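Local coordinates for protein glycoside Hydrolase (Bacteroides uniformis, PDB 5T9X) that probably hydrolyses agarose as a family GH16 glycoside hydrolase, in an agarose-degrading pathway of a human gut symbiont, at residues P103-I107 with M144-T149; A168-N172 with I193-S198; R200-D205 with S312-T317; D260-L264 with V276-I282. All coordinates share one frame; numbering follows the deposited sequence.

Interaction 1 (P103-I107 with M144-T149)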
loop_
_atom_site.group_PDB
_atom_site.type_symbol
_atom_site.label_atom_id
_atom_site.label_comp_id
_atom_site.label_asym_id
_atom_site.label_seq_id
_atom_site.Cartn_x
_atom_site.Cartn_y
_atom_site.Cartn_z
ATOM N N PRO A 103 8.372 -2.897 10.495
ATOM C CA PRO A 103 8.193 -4.220 11.112
ATOM C C PRO A 103 9.403 -5.145 10.855
ATOM O O PRO A 103 9.761 -5.394 9.707
ATOM C CB PRO A 103 6.947 -4.761 10.416
ATOM C CG PRO A 103 6.922 -4.096 9.068
ATOM C CD PRO A 103 7.654 -2.793 9.196
ATOM N N ALA A 104 10.005 -5.671 11.908
ATOM C CA ALA A 104 11.263 -6.388 11.786
ATOM C C ALA A 104 11.115 -7.640 10.892
ATOM O O ALA A 104 10.145 -8.365 11.036
ATOM C CB ALA A 104 11.772 -6.753 13.174
ATOM N N PRO A 105 12.051 -7.911 9.987
ATOM C CA PRO A 105 13.369 -7.297 9.919
ATOM C C PRO A 105 13.524 -6.145 8.917
ATOM O O PRO A 105 14.650 -5.830 8.521
ATOM C CB PRO A 105 14.247 -8.477 9.490
ATOM C CG PRO A 105 13.381 -9.242 8.571
ATOM C CD PRO A 105 11.993 -9.137 9.170
ATOM N N THR A 106 12.419 -5.502 8.548
ATOM C CA THR A 106 12.434 -4.289 7.741
ATOM C C THR A 106 13.182 -3.170 8.423
ATOM O O THR A 106 13.034 -2.960 9.615
ATOM C CB THR A 106 10.989 -3.807 7.498
ATOM O OG1 THR A 106 10.230 -4.902 6.959
ATOM C CG2 THR A 106 10.933 -2.587 6.572
ATOM N N ILE A 107 13.992 -2.459 7.665
ATOM C CA ILE A 107 14.653 -1.241 8.142
ATOM C C ILE A 107 14.570 -0.231 6.989
ATOM O O ILE A 107 15.339 -0.309 6.037
ATOM C CB ILE A 107 16.137 -1.480 8.508
ATOM C CG1 ILE A 107 16.283 -2.575 9.571
ATOM C CG2 ILE A 107 16.795 -0.182 8.991
ATOM C CD1 ILE A 107 17.730 -3.031 9.721
ATOM N N MET A 144 17.461 -12.376 12.881
ATOM C CA MET A 144 17.734 -12.357 11.434
ATOM C C MET A 144 18.532 -11.149 11.022
ATOM O O MET A 144 18.555 -10.160 11.740
ATOM C CB MET A 144 16.450 -12.293 10.640
ATOM C CG MET A 144 15.365 -13.155 11.212
ATOM S SD MET A 144 14.126 -13.402 9.958
ATOM C CE MET A 144 12.970 -14.303 10.950
ATOM N N PRO A 145 19.156 -11.213 9.843
ATOM C CA PRO A 145 19.717 -9.990 9.287
ATOM C C PRO A 145 18.607 -9.058 8.815
ATOM O O PRO A 145 17.596 -9.510 8.265
ATOM C CB PRO A 145 20.549 -10.476 8.097
ATOM C CG PRO A 145 20.681 -11.957 8.265
ATOM C CD PRO A 145 19.445 -12.382 8.995
ATOM N N GLY A 146 18.806 -7.766 9.050
ATOM C CA GLY A 146 17.909 -6.731 8.574
ATOM C C GLY A 146 17.788 -6.687 7.064
ATOM O O GLY A 146 18.659 -7.174 6.350
ATOM N N THR A 147 16.688 -6.112 6.593
ATOM C CA THR A 147 16.446 -5.934 5.182
ATOM C C THR A 147 16.166 -4.458 4.942
ATOM O O THR A 147 15.214 -3.934 5.473
ATOM C CB THR A 147 15.265 -6.790 4.763
ATOM O OG1 THR A 147 15.484 -8.138 5.222
ATOM C CG2 THR A 147 15.118 -6.772 3.272
ATOM N N TYR A 148 17.024 -3.784 4.188
ATOM C CA TYR A 148 16.850 -2.368 3.910
ATOM C C TYR A 148 15.845 -2.213 2.779
ATOM O O TYR A 148 15.897 -2.949 1.790
ATOM C CB TYR A 148 18.149 -1.715 3.456
ATOM C CG TYR A 148 19.213 -1.455 4.476
ATOM C CD1 TYR A 148 19.101 -1.878 5.808
ATOM C CD2 TYR A 148 20.395 -0.809 4.086
ATOM C CE1 TYR A 148 20.118 -1.621 6.728
ATOM C CE2 TYR A 148 21.413 -0.547 4.994
ATOM C CZ TYR A 148 21.267 -0.953 6.313
ATOM O OH TYR A 148 22.268 -0.683 7.204
ATOM N N THR A 149 14.935 -1.256 2.927
ATOM C CA THR A 149 14.015 -0.924 1.865
ATOM C C THR A 149 13.533 0.499 2.066
ATOM O O THR A 149 14.200 1.278 2.759
ATOM C CB THR A 149 12.881 -1.960 1.771
ATOM O OG1 THR A 149 12.160 -1.766 0.555
ATOM C CG2 THR A 149 11.931 -1.864 2.958
#
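P105 O accepts the backbone N-H of T147 at 2.8 Å, with the donor tilted 31° from the carbonyl plane. The CA of G146 also leans on this oxygen. The peptide bond before P105 is cis, and the short parallel pairing of strands starts just after it. I107 N then bonds to T147 O at 2.9 Å. The next rung is longer, from T149 N to I107 O at 3.3 Å, where the donor sits above the carbonyl plane, and the pairing continues from T149 to Q109. I107 O is also touched by the CA-H of Y148.

I107 and Y148 share one face of the sheet, T106 and T147 the other. The CG1 of I107 stands beside its backbone N (chi1 -57°), and the extended chain carries CD1 back to 3.9 Å from G146 CA. The isoleucine lies at a slant to the tyrosine, with I107 CB 4.0 Å from Y148 CD1. On the other face, the methyls T106 CG2 and T149 CG2 meet at 3.8 Å. P105 lays its CB against P145 O at 3.7 Å.

The threonine hydroxyls look elsewhere: T106 OG1 bonds to D305 O, T147 OG1 to R126 and D305, and T149 OG1 to E123 O. Strand 106-108 runs parallel to strand 140-154. P105 and M144 also pack on V135 of strand 132-137 and on A310 of helix 307-310.

Interaction 2 (A168-N172 with I193-S198)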
loop_
_atom_site.group_PDB
_atom_site.type_symbol
_atom_site.label_atom_id
_atom_site.label_comp_id
_atom_site.label_asym_id
_atom_site.label_seq_id
_atom_site.Cartn_x
_atom_site.Cartn_y
_atom_site.Cartn_z
ATOM N N ALA A 168 0.455 0.628 -10.546
ATOM C CA ALA A 168 1.625 0.073 -9.901
ATOM C C ALA A 168 1.959 -1.306 -10.404
ATOM O O ALA A 168 1.080 -2.090 -10.815
ATOM C CB ALA A 168 1.367 0.002 -8.421
ATOM N N LYS A 169 3.237 -1.614 -10.319
ATOM C CA LYS A 169 3.742 -2.918 -10.684
ATOM C C LYS A 169 4.348 -3.563 -9.443
ATOM O O LYS A 169 5.440 -3.196 -8.996
ATOM C CB LYS A 169 4.774 -2.783 -11.795
ATOM C CG LYS A 169 5.281 -4.093 -12.346
ATOM C CD LYS A 169 6.117 -3.800 -13.583
ATOM C CE LYS A 169 6.240 -4.978 -14.523
ATOM N NZ LYS A 169 7.098 -5.998 -13.876
ATOM N N ILE A 170 3.637 -4.552 -8.925
ATOM C CA ILE A 170 4.012 -5.215 -7.696
ATOM C C ILE A 170 5.369 -5.902 -7.861
ATOM O O ILE A 170 5.640 -6.531 -8.886
ATOM C CB ILE A 170 2.923 -6.217 -7.309
ATOM C CG1 ILE A 170 1.691 -5.453 -6.805
ATOM C CG2 ILE A 170 3.412 -7.199 -6.261
ATOM C CD1 ILE A 170 0.404 -6.222 -6.967
ATOM N N ALA A 171 6.219 -5.781 -6.849
ATOM C CA ALA A 171 7.562 -6.311 -6.960
ATOM C C ALA A 171 7.550 -7.832 -7.072
ATOM O O ALA A 171 6.774 -8.490 -6.401
ATOM C CB ALA A 171 8.408 -5.879 -5.773
ATOM N N ASN A 172 8.430 -8.368 -7.919
ATOM C CA ASN A 172 8.634 -9.814 -8.048
ATOM C C ASN A 172 9.564 -10.291 -6.917
ATOM O O ASN A 172 10.705 -10.661 -7.142
ATOM C CB ASN A 172 9.189 -10.144 -9.429
ATOM C CG ASN A 172 9.318 -11.650 -9.701
ATOM O OD1 ASN A 172 8.888 -12.520 -8.941
ATOM N ND2 ASN A 172 9.939 -11.951 -10.803
ATOM N N ILE A 193 -3.393 -1.465 -1.761
ATOM C CA ILE A 193 -2.637 -2.579 -2.259
ATOM C C ILE A 193 -1.800 -3.126 -1.118
ATOM O O ILE A 193 -0.998 -2.407 -0.519
ATOM C CB ILE A 193 -1.668 -2.171 -3.388
ATOM C CG1 ILE A 193 -2.433 -1.563 -4.570
ATOM C CG2 ILE A 193 -0.896 -3.399 -3.871
ATOM C CD1 ILE A 193 -1.582 -1.123 -5.754
ATOM N N GLU A 194 -1.984 -4.406 -0.831
ATOM C CA GLU A 194 -0.966 -5.191 -0.111
ATOM C C GLU A 194 -0.811 -6.495 -0.901
ATOM O O GLU A 194 -1.783 -7.198 -1.134
ATOM C CB GLU A 194 -1.376 -5.405 1.348
ATOM C CG GLU A 194 -0.428 -6.273 2.151
ATOM C CD GLU A 194 -0.784 -6.324 3.633
ATOM O OE1 GLU A 194 -1.962 -6.606 3.964
ATOM O OE2 GLU A 194 0.129 -6.117 4.467
ATOM N N ALA A 195 0.394 -6.749 -1.396
ATOM C CA ALA A 195 0.624 -7.863 -2.311
ATOM C C ALA A 195 2.037 -8.416 -2.200
ATOM O O ALA A 195 2.983 -7.698 -1.852
ATOM C CB ALA A 195 0.318 -7.456 -3.746
ATOM N N TYR A 196 2.145 -9.711 -2.473
ATOM C CA TYR A 196 3.423 -10.433 -2.512
ATOM C C TYR A 196 3.534 -10.995 -3.924
ATOM O O TYR A 196 2.681 -11.781 -4.346
ATOM C CB TYR A 196 3.424 -11.552 -1.461
ATOM C CG TYR A 196 2.922 -11.047 -0.138
ATOM C CD1 TYR A 196 3.778 -10.402 0.735
ATOM C CD2 TYR A 196 1.590 -11.142 0.203
ATOM C CE1 TYR A 196 3.335 -9.897 1.945
ATOM C CE2 TYR A 196 1.132 -10.634 1.409
ATOM C CZ TYR A 196 2.017 -10.015 2.288
ATOM O OH TYR A 196 1.591 -9.490 3.490
ATOM N N GLY A 197 4.536 -10.539 -4.662
ATOM C CA GLY A 197 4.644 -10.893 -6.064
ATOM C C GLY A 197 5.460 -12.113 -6.459
ATOM O O GLY A 197 5.341 -12.572 -7.599
ATOM N N SER A 198 6.280 -12.638 -5.559
ATOM C CA SER A 198 7.166 -13.776 -5.893
ATOM C C SER A 198 6.422 -15.099 -5.990
ATOM O O SER A 198 5.370 -15.258 -5.364
ATOM C CB SER A 198 8.293 -13.896 -4.874
ATOM O OG SER A 198 8.922 -15.137 -4.965
HETATM O O HOH W 1 5.916 -7.665 -3.715
#
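I170 points its side chain at strand 193-195 and comes closest to A195. From CB the side chain forks. The CG2 branch, anti to the backbone N, lies against the backbone of G197, 3.9 Å from G197 N and as near to its CA. The CG1 branch stands beside the backbone N (chi1 -73°) and runs alongside A195, with CG1 3.9 Å from A195 CB. At the tip, I170 CD1 closes to 3.5 Å on A195 CB. The same methyl comes 4.4 Å from I193 CG2.

One strand belongs to each of the two sheets. Strand 162-169 is in the antiparallel sheet and strand 188-195 is in the mixed one, so this is packing across the interior of the beta-sandwich (jelly roll) fold of GH16 enzymes. A168 adds its CB against I193 CD1 at 4.1 Å. E194 ends the E-I-D-I-I-E signature of the family; its CB points away from A168-N172, and its carboxylate bonds to H216 and Q306.

Beyond the strands the backbones come close. G197 has no side chain, and its CA-H meets A171 O at 3.2 Å. A water donates to A171 O at 2.9 Å and accepts a weak bond from G197 N. G197 O is held from outside by R248. At the outer end, N172 CG stands anti to the backbone N (chi1 -175°), which brings OD1 to 3.7 Å from S198 CA.

Interaction 3 (R200-D205 with S312-T317)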
loop_
_atom_site.group_PDB
_atom_site.type_symbol
_atom_site.label_atom_id
_atom_site.label_comp_id
_atom_site.label_asym_id
_atom_site.label_seq_id
_atom_site.Cartn_x
_atom_site.Cartn_y
_atom_site.Cartn_z
ATOM N N ARG A 200 7.829 -17.792 -4.847
ATOM C CA ARG A 200 8.113 -18.473 -3.582
ATOM C C ARG A 200 7.009 -18.162 -2.544
ATOM O O ARG A 200 6.843 -17.017 -2.100
ATOM C CB ARG A 200 9.515 -18.135 -3.078
ATOM C CG ARG A 200 9.958 -19.010 -1.904
ATOM C CD ARG A 200 11.479 -19.125 -1.798
ATOM N NE ARG A 200 12.122 -17.844 -1.483
ATOM C CZ ARG A 200 12.190 -17.300 -0.266
ATOM N NH1 ARG A 200 12.796 -16.127 -0.090
ATOM N NH2 ARG A 200 11.641 -17.904 0.784
ATOM N N VAL A 201 6.245 -19.190 -2.184
ATOM C CA VAL A 201 5.099 -19.032 -1.264
ATOM C C VAL A 201 5.033 -20.075 -0.154
ATOM O O VAL A 201 4.014 -20.195 0.541
ATOM C CB VAL A 201 3.768 -19.084 -2.050
ATOM C CG1 VAL A 201 3.675 -17.916 -3.020
ATOM C CG2 VAL A 201 3.625 -20.399 -2.813
ATOM N N VAL A 202 6.099 -20.850 0.003
ATOM C CA VAL A 202 6.073 -21.958 0.936
ATOM C C VAL A 202 6.981 -21.555 2.060
ATOM O O VAL A 202 8.125 -21.144 1.825
ATOM C CB VAL A 202 6.548 -23.292 0.310
ATOM C CG1 VAL A 202 6.163 -24.461 1.220
ATOM C CG2 VAL A 202 5.927 -23.510 -1.072
ATOM N N GLY A 203 6.455 -21.654 3.281
ATOM C CA GLY A 203 7.247 -21.448 4.489
ATOM C C GLY A 203 8.152 -22.627 4.763
ATOM O O GLY A 203 8.278 -23.521 3.931
ATOM N N ASP A 204 8.758 -22.662 5.945
ATOM C CA ASP A 204 9.727 -23.719 6.245
ATOM C C ASP A 204 9.418 -24.740 7.392
ATOM O O ASP A 204 10.310 -25.531 7.683
ATOM C CB ASP A 204 11.160 -23.100 6.355
ATOM C CG ASP A 204 11.364 -22.170 7.597
ATOM O OD1 ASP A 204 10.553 -22.190 8.557
ATOM O OD2 ASP A 204 12.369 -21.412 7.606
ATOM N N ASP A 205 8.215 -24.872 7.978
ATOM C CA ASP A 205 6.883 -24.605 7.419
ATOM C C ASP A 205 6.112 -23.802 8.550
ATOM O O ASP A 205 6.576 -22.691 8.849
ATOM C CB ASP A 205 6.317 -25.964 6.897
ATOM C CG ASP A 205 5.465 -25.830 5.589
ATOM O OD1 ASP A 205 4.446 -25.115 5.534
ATOM O OD2 ASP A 205 5.807 -26.478 4.584
ATOM N N SER A 312 8.804 -17.288 9.158
ATOM C CA SER A 312 8.553 -18.575 8.536
ATOM C C SER A 312 9.392 -18.824 7.262
ATOM O O SER A 312 9.096 -19.751 6.505
ATOM C CB SER A 312 7.049 -18.715 8.244
ATOM O OG SER A 312 6.290 -18.459 9.427
ATOM N N GLY A 313 10.441 -18.035 7.039
ATOM C CA GLY A 313 11.353 -18.265 5.925
ATOM C C GLY A 313 11.092 -17.485 4.632
ATOM O O GLY A 313 11.728 -17.765 3.608
ATOM N N LEU A 314 10.190 -16.499 4.647
ATOM C CA LEU A 314 9.900 -15.730 3.421
ATOM C C LEU A 314 10.604 -14.369 3.349
ATOM O O LEU A 314 10.228 -13.522 2.536
ATOM C CB LEU A 314 8.377 -15.617 3.202
ATOM C CG LEU A 314 7.825 -16.970 2.770
ATOM C CD1 LEU A 314 6.388 -17.143 3.180
ATOM C CD2 LEU A 314 7.948 -17.143 1.281
ATOM N N SER A 315 11.629 -14.151 4.172
ATOM C CA SER A 315 12.499 -12.992 4.003
ATOM C C SER A 315 13.274 -13.243 2.698
ATOM O O SER A 315 13.534 -14.396 2.362
ATOM C CB SER A 315 13.425 -12.831 5.200
ATOM O OG SER A 315 14.270 -11.687 5.077
ATOM N N PRO A 316 13.570 -12.191 1.907
ATOM C CA PRO A 316 14.328 -12.436 0.672
ATOM C C PRO A 316 15.763 -12.874 0.941
ATOM O O PRO A 316 16.427 -12.303 1.809
ATOM C CB PRO A 316 14.347 -11.080 -0.030
ATOM C CG PRO A 316 13.311 -10.282 0.630
ATOM C CD PRO A 316 13.128 -10.792 2.012
ATOM N N THR A 317 16.227 -13.863 0.177
ATOM C CA THR A 317 17.605 -14.386 0.293
ATOM C C THR A 317 18.579 -13.394 -0.318
ATOM O O THR A 317 18.211 -12.573 -1.160
ATOM C CB THR A 317 17.770 -15.759 -0.422
ATOM O OG1 THR A 317 17.621 -15.600 -1.846
ATOM C CG2 THR A 317 16.749 -16.771 0.076
#
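The Schellman motif that ends helix 307-310 presents G313 O to the guanidinium of R200. G313, with positive phi, is its C-prime residue; G313 N bonds to A310 O and L314 N to R309 O. R200 NH2 donates to G313 O at 2.8 Å and NH1 to S315 O at 3.1 Å. Both oxygens lie at the edge of the guanidinium, close to its plane. The S315 bond meets its carbonyl from above the plane, 39° out. R200 leaves the chain with CG anti to the backbone N and bends at chi3 (65°), which turns the two terminal nitrogens to these carbonyls. NE makes a salt bridge with E320, so the group is held on several sides.

The contact joins two loops, one leading from strand 188-195 to strand 215-224, the other from helix 307-310 to strand 329-341. The L314 and R200 side chains run antiparallel alongside each other, and L314 CD2 also lies 3.6 Å from R200 O. T317 CG2 comes 4.0 Å from R200 NH1. At the other end, D204 N makes a weak bond of 3.0 Å to S312 O, and G203 CA lies 3.2 Å from that oxygen. D204 OD2 reaches 3.7 Å from G313 CA.

Interaction 4 (D260-L264 with V276-I282)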
loop_
_atom_site.group_PDB
_atom_site.type_symbol
_atom_site.label_atom_id
_atom_site.label_comp_id
_atom_site.label_asym_id
_atom_site.label_seq_id
_atom_site.Cartn_x
_atom_site.Cartn_y
_atom_site.Cartn_z
ATOM N N ASP A 260 -17.833 7.009 2.916
ATOM C CA ASP A 260 -18.197 7.559 4.218
ATOM C C ASP A 260 -17.594 6.627 5.288
ATOM O O ASP A 260 -16.909 5.681 4.929
ATOM C CB ASP A 260 -19.714 7.758 4.300
ATOM C CG ASP A 260 -20.475 6.475 4.237
ATOM O OD1 ASP A 260 -20.128 5.524 4.963
ATOM O OD2 ASP A 260 -21.460 6.413 3.467
ATOM N N PRO A 261 -17.824 6.879 6.590
ATOM C CA PRO A 261 -17.125 6.009 7.561
ATOM C C PRO A 261 -17.535 4.537 7.626
ATOM O O PRO A 261 -16.838 3.761 8.276
ATOM C CB PRO A 261 -17.395 6.696 8.908
ATOM C CG PRO A 261 -17.702 8.119 8.556
ATOM C CD PRO A 261 -18.479 8.013 7.273
ATOM N N PHE A 262 -18.628 4.165 6.961
ATOM C CA PHE A 262 -19.063 2.783 6.861
ATOM C C PHE A 262 -19.153 2.248 5.431
ATOM O O PHE A 262 -19.827 1.263 5.208
ATOM C CB PHE A 262 -20.392 2.634 7.613
ATOM C CG PHE A 262 -20.256 2.900 9.082
ATOM C CD1 PHE A 262 -19.696 1.953 9.911
ATOM C CD2 PHE A 262 -20.594 4.143 9.620
ATOM C CE1 PHE A 262 -19.502 2.202 11.261
ATOM C CE2 PHE A 262 -20.410 4.406 10.968
ATOM C CZ PHE A 262 -19.866 3.426 11.790
ATOM N N ASN A 263 -18.457 2.869 4.470
ATOM C CA ASN A 263 -18.477 2.409 3.090
ATOM C C ASN A 263 -17.152 2.601 2.369
ATOM O O ASN A 263 -16.723 3.725 2.137
ATOM C CB ASN A 263 -19.594 3.079 2.302
ATOM C CG ASN A 263 -20.973 2.512 2.650
ATOM O OD1 ASN A 263 -21.340 1.396 2.239
ATOM N ND2 ASN A 263 -21.735 3.269 3.452
ATOM N N LEU A 264 -16.527 1.470 2.058
ATOM C CA LEU A 264 -15.421 1.372 1.115
ATOM C C LEU A 264 -15.831 0.538 -0.089
ATOM O O LEU A 264 -16.607 -0.402 0.049
ATOM C CB LEU A 264 -14.202 0.698 1.755
ATOM C CG LEU A 264 -13.802 1.292 3.085
ATOM C CD1 LEU A 264 -12.768 0.419 3.791
ATOM C CD2 LEU A 264 -13.308 2.713 2.898
ATOM N N VAL A 276 -17.179 -3.039 0.913
ATOM C CA VAL A 276 -17.149 -3.222 2.366
ATOM C C VAL A 276 -18.075 -2.169 3.006
ATOM O O VAL A 276 -17.749 -0.977 3.097
ATOM C CB VAL A 276 -15.701 -3.153 2.862
ATOM C CG1 VAL A 276 -15.626 -3.149 4.376
ATOM C CG2 VAL A 276 -14.884 -4.310 2.286
ATOM N N SER A 277 -19.250 -2.631 3.419
ATOM C CA SER A 277 -20.364 -1.753 3.810
ATOM C C SER A 277 -21.061 -2.211 5.104
ATOM O O SER A 277 -21.484 -3.376 5.219
ATOM C CB SER A 277 -21.399 -1.748 2.681
ATOM O OG SER A 277 -22.420 -0.806 2.941
ATOM N N GLY A 278 -21.178 -1.293 6.059
ATOM C CA GLY A 278 -21.902 -1.541 7.288
ATOM C C GLY A 278 -21.002 -1.894 8.451
ATOM O O GLY A 278 -19.911 -2.456 8.280
ATOM N N LYS A 279 -21.509 -1.558 9.631
ATOM C CA LYS A 279 -20.840 -1.702 10.920
ATOM C C LYS A 279 -20.312 -3.119 11.156
ATOM O O LYS A 279 -19.239 -3.308 11.669
ATOM C CB LYS A 279 -21.840 -1.345 12.034
ATOM C CG LYS A 279 -21.210 -1.161 13.401
ATOM C CD LYS A 279 -22.204 -1.405 14.541
ATOM C CE LYS A 279 -21.577 -1.067 15.897
ATOM N NZ LYS A 279 -20.461 -1.988 16.274
ATOM N N ASN A 280 -21.079 -4.113 10.763
ATOM C CA ASN A 280 -20.700 -5.491 11.001
ATOM C C ASN A 280 -19.374 -5.912 10.344
ATOM O O ASN A 280 -18.686 -6.813 10.838
ATOM C CB ASN A 280 -21.821 -6.433 10.572
ATOM C CG ASN A 280 -21.678 -7.811 11.192
ATOM O OD1 ASN A 280 -21.585 -8.816 10.484
ATOM N ND2 ASN A 280 -21.648 -7.865 12.519
ATOM N N ILE A 281 -19.009 -5.267 9.249
ATOM C CA ILE A 281 -17.750 -5.575 8.590
ATOM C C ILE A 281 -16.709 -4.454 8.738
ATOM O O ILE A 281 -15.493 -4.727 8.669
ATOM C CB ILE A 281 -17.989 -6.017 7.128
ATOM C CG1 ILE A 281 -16.689 -6.569 6.516
ATOM C CG2 ILE A 281 -18.547 -4.879 6.298
ATOM C CD1 ILE A 281 -16.875 -7.372 5.249
ATOM N N ILE A 282 -17.152 -3.213 8.953
ATOM C CA ILE A 282 -16.220 -2.122 9.196
ATOM C C ILE A 282 -15.591 -2.151 10.602
ATOM O O ILE A 282 -14.387 -1.954 10.761
ATOM C CB ILE A 282 -16.913 -0.755 8.985
ATOM C CG1 ILE A 282 -17.306 -0.591 7.518
ATOM C CG2 ILE A 282 -16.006 0.421 9.412
ATOM C CD1 ILE A 282 -16.171 -0.308 6.557
#
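F262 and I282 form the apolar centre. The ring sits by the first turn of helix 279-282, with F262 CD1 4.0 Å from I282 CB and equally near K279 CA. F262 CG is anti to its own carbonyl carbon (chi1 -64°), and this swings the ring toward the helix. I282 CG2 packs 3.6 Å from P261 O, while its CD1 reaches L264 CD1 at 4.4 Å. L264 and V276 lie together on one face of the sheet and both touch H219.

The backbone pairing separates this apolar side from the polar face. L264 and V276 are a hydrogen-bonded pair: V276 N gives to L264 O at 2.8 Å and L264 N gives back to V276 O. G278 N bonds to F262 O at 3.0 Å, nearly straight at 167° and in the carbonyl plane.

The polar edge lies on the face of N263 and S277. S277 OG donates to N263 OD1 at 2.6 Å. N263 ND2 turns to both carboxylate oxygens of D260, and D260 OD1 also takes F262 N in an Asx turn. A type I turn from D260 to N263 leads into the first strand, and G278 is the N-cap of the helix after the second, together framing the open end of an antiparallel beta hairpin.

From the N terminus, interaction 1 closes first, bringing strand 140-154 back beside strand 106-108 within the mixed sheet. The next strand, 162-169, begins interaction 2, which closes a shorter loop at 193-198 and joins the two sheets of the sandwich. Interaction 3 opens almost at once, at R200, and closes a long excursion of the chain at 312-317. Interaction 4 falls wholly within that excursion and stays local, at a hairpin of the antiparallel sheet. No two of the loops cross. Interactions 1 and 3 touch, with T147 OG1 3.8 Å from S315 OG. Interaction 4 is remote, its centre about 34 Å from those of interactions 1 and 3.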